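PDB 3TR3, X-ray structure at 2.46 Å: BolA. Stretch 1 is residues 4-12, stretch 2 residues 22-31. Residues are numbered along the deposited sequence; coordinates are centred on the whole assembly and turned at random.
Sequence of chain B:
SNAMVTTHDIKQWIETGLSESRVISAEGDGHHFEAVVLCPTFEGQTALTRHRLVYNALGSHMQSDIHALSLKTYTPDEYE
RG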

# COMPACT_ATOMS: atom_id res chain seq x y z
N MSE B 4 13.15 -8.75 12.26
CA MSE B 4 12.55 -9.42 11.10
C MSE B 4 11.51 -8.55 10.35
O MSE B 4 10.32 -8.54 10.68
CB MSE B 4 11.92 -10.70 11.55
CG MSE B 4 11.48 -11.57 10.42
SE MSE B 4 11.28 -13.41 11.07
CE MSE B 4 13.16 -13.91 11.39
N VAL B 5 11.97 -7.86 9.30
CA VAL B 5 11.24 -6.72 8.74
C VAL B 5 10.03 -7.14 7.90
O VAL B 5 10.11 -8.04 7.07
CB VAL B 5 12.22 -5.77 7.92
CG1 VAL B 5 11.53 -4.53 7.43
CG2 VAL B 5 13.37 -5.35 8.78
N THR B 6 8.90 -6.47 8.12
CA THR B 6 7.73 -6.78 7.30
C THR B 6 7.42 -5.64 6.37
O THR B 6 8.01 -4.56 6.47
CB THR B 6 6.45 -7.07 8.14
OG1 THR B 6 6.15 -5.92 8.96
CG2 THR B 6 6.62 -8.35 9.01
N THR B 7 6.48 -5.86 5.46
CA THR B 7 6.06 -4.78 4.60
C THR B 7 5.33 -3.68 5.37
O THR B 7 5.37 -2.53 4.96
CB THR B 7 5.18 -5.26 3.43
OG1 THR B 7 4.01 -5.89 3.97
CG2 THR B 7 5.96 -6.24 2.56
N HIS B 8 4.65 -4.04 6.46
CA HIS B 8 3.91 -3.05 7.28
C HIS B 8 4.91 -2.16 8.07
O HIS B 8 4.62 -1.02 8.38
CB HIS B 8 2.94 -3.78 8.23
CG HIS B 8 1.97 -2.87 8.93
ND1 HIS B 8 1.03 -2.12 8.26
CD2 HIS B 8 1.79 -2.61 10.25
CE1 HIS B 8 0.30 -1.44 9.13
NE2 HIS B 8 0.75 -1.72 10.35
N ASP B 9 6.06 -2.73 8.43
CA ASP B 9 7.17 -1.95 8.96
C ASP B 9 7.60 -0.86 7.96
O ASP B 9 7.67 0.30 8.30
CB ASP B 9 8.36 -2.85 9.26
CG ASP B 9 8.14 -3.74 10.47
OD1 ASP B 9 7.38 -3.37 11.39
OD2 ASP B 9 8.74 -4.84 10.48
N ILE B 10 7.92 -1.27 6.73
CA ILE B 10 8.44 -0.37 5.73
C ILE B 10 7.47 0.81 5.62
O ILE B 10 7.89 1.98 5.58
CB ILE B 10 8.56 -1.06 4.34
CG1 ILE B 10 9.51 -2.27 4.35
CG2 ILE B 10 8.99 -0.04 3.27
CD1 ILE B 10 10.91 -1.98 4.77
N LYS B 11 6.17 0.50 5.62
CA LYS B 11 5.12 1.49 5.42
C LYS B 11 4.96 2.45 6.59
O LYS B 11 4.85 3.68 6.39
CB LYS B 11 3.78 0.82 5.09
CG LYS B 11 2.56 1.66 5.43
CD LYS B 11 1.29 1.05 4.82
CE LYS B 11 0.04 1.58 5.50
NZ LYS B 11 -0.40 2.90 4.99
N GLN B 12 4.93 1.90 7.81
CA GLN B 12 4.85 2.72 9.00
C GLN B 12 6.08 3.64 9.21
O GLN B 12 5.93 4.80 9.57
CB GLN B 12 4.60 1.85 10.23
CG GLN B 12 3.20 1.22 10.23
CD GLN B 12 2.86 0.52 11.55
OE1 GLN B 12 3.69 -0.18 12.15
NE2 GLN B 12 1.61 0.70 12.01
N ARG B 22 2.61 9.05 1.79
CA ARG B 22 1.77 7.84 1.79
C ARG B 22 2.51 6.73 1.07
O ARG B 22 2.90 6.89 -0.11
CB ARG B 22 0.41 8.10 1.12
CG ARG B 22 -0.54 6.87 1.11
CD ARG B 22 -1.97 7.20 0.65
NE ARG B 22 -2.60 8.22 1.49
CZ ARG B 22 -3.54 9.06 1.07
NH1 ARG B 22 -3.95 9.02 -0.19
NH2 ARG B 22 -4.06 9.96 1.91
N VAL B 23 2.75 5.61 1.78
CA VAL B 23 3.27 4.42 1.08
C VAL B 23 2.09 3.59 0.46
O VAL B 23 1.41 2.81 1.15
CB VAL B 23 4.21 3.56 1.98
CG1 VAL B 23 4.89 2.46 1.17
CG2 VAL B 23 5.26 4.43 2.65
N ILE B 24 1.82 3.81 -0.83
CA ILE B 24 0.67 3.23 -1.48
C ILE B 24 0.90 1.75 -1.87
O ILE B 24 -0.04 1.01 -2.11
CB ILE B 24 0.17 4.04 -2.71
CG1 ILE B 24 1.21 4.03 -3.82
CG2 ILE B 24 -0.30 5.46 -2.29
CD1 ILE B 24 0.67 4.60 -5.09
N SER B 25 2.15 1.34 -1.90
CA SER B 25 2.44 -0.04 -2.14
C SER B 25 3.77 -0.41 -1.50
O SER B 25 4.75 0.25 -1.71
CB SER B 25 2.46 -0.32 -3.63
OG SER B 25 3.10 -1.54 -3.90
N ALA B 26 3.77 -1.47 -0.68
CA ALA B 26 4.98 -2.04 -0.10
C ALA B 26 5.03 -3.58 -0.29
O ALA B 26 4.13 -4.29 0.17
CB ALA B 26 5.06 -1.67 1.39
N GLU B 27 6.07 -4.09 -0.95
CA GLU B 27 6.20 -5.52 -1.29
C GLU B 27 7.58 -6.03 -0.94
O GLU B 27 8.53 -5.22 -0.89
CB GLU B 27 5.91 -5.81 -2.78
CG GLU B 27 4.48 -5.45 -3.19
CD GLU B 27 4.22 -5.64 -4.70
OE1 GLU B 27 4.76 -4.81 -5.50
OE2 GLU B 27 3.48 -6.61 -5.06
N GLY B 28 7.68 -7.34 -0.68
CA GLY B 28 8.94 -8.02 -0.37
C GLY B 28 8.88 -9.16 0.64
O GLY B 28 7.83 -9.49 1.17
N ASP B 29 10.04 -9.74 0.94
CA ASP B 29 10.16 -11.03 1.63
C ASP B 29 11.00 -11.00 2.92
O ASP B 29 11.47 -12.04 3.39
CB ASP B 29 10.85 -12.02 0.67
CG ASP B 29 12.23 -11.45 0.11
OD1 ASP B 29 13.08 -10.93 0.88
OD2 ASP B 29 12.47 -11.53 -1.11
N GLY B 30 11.25 -9.81 3.47
CA GLY B 30 12.11 -9.68 4.64
C GLY B 30 13.54 -9.20 4.36
O GLY B 30 14.22 -8.78 5.27
N HIS B 31 13.97 -9.26 3.10
CA HIS B 31 15.31 -8.87 2.65
C HIS B 31 15.26 -7.95 1.45
O HIS B 31 15.87 -6.90 1.48
CB HIS B 31 16.21 -10.11 2.38
CG HIS B 31 16.82 -10.63 3.63
ND1 HIS B 31 16.09 -11.31 4.58
CD2 HIS B 31 18.06 -10.44 4.16
CE1 HIS B 31 16.86 -11.55 5.63
NE2 HIS B 31 18.05 -11.04 5.41
O HOH W 1 14.12 -9.21 7.79

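The first turns of a helix lie over a short strand in this BolA chain, and the contact is made almost entirely by packing. The helix 7-12 and the strand 22-28 run at 140° to one another, with axes 7.7 Å apart at closest approach, and together the two stretches bury a modest 370 Å². No direct hydrogen bond crosses between them; the direct contacts are van der Waals packing and one CA-H...O contact.

The strand sets the rule by its choice of small and branched side chains. Val 23 and Ala 26 point their CB atoms toward the helix, while Ile 24 and Ser 25 between them both point away; the strict alternation of an ideal strand is interrupted at Ile 24, whose psi of -18° departs from extended geometry. Ala 26 lies opposite Thr 7, and here the backbones come close, 5.5 Å from CA to CA. A methyl group is enough to fill this space: Ala 26 CB is 4.1 Å from Thr 7 CB, which also sits 3.6 Å from Ala 26 O.

Thr 7 takes the p rotamer, with chi1 at 59°. This lays its methyl along the strand backbone, CG2 being 3.8 Å from Gly 28 N and 3.9 Å from Glu 27 C, while OG1 is satisfied elsewhere in the structure. The one residue thus gives carbon to the contact and keeps its hydroxyl paired.

One turn later, Lys 11 meets Val 23. Lys 11 CB is 4.2 Å from Val 23 CB, and Val 23, in the t rotamer, brings CG2 to 3.8 Å from Lys 11 O. The lysine CB points sideways; its chain is extended through chi3, all t, and turns only at chi4 (82°). Its aliphatic part runs past the strand, Lys 11 CD coming 4.1 Å from Val 23 O, and NZ finds its hydrogen bond elsewhere in the structure.

The helix start is fixed within its own stretch. Thr 6, with its CB away from the strand, is the N-cap and is also in the p rotamer: its OG1 accepts from Asp 9 N at 3.2 Å. Asp 9, at chi1 -71°, returns the favour, its OD2 accepting from Thr 6 N at 2.9 Å. This reciprocal pair satisfies backbone NH groups at the helix start.

Beyond the strand, the contact passes to backbone. Val 5 O receives a CA-H...O contact from Gly 30 CA at 3.5 Å, and a water bridges the same two residues, accepting from Val 5 N at 3.0 Å and donating to Gly 30 O at 2.6 Å. Gly 30 has phi of 102° and Gly 28 phi of 145°; at either residue a CB would be jammed against the preceding carbonyl O, so the backbone itself calls for glycine. Between them Asp 29, chi1 53°, turns its OD1 back to accept from His 31 N at 2.9 Å, an internal bond within the turn.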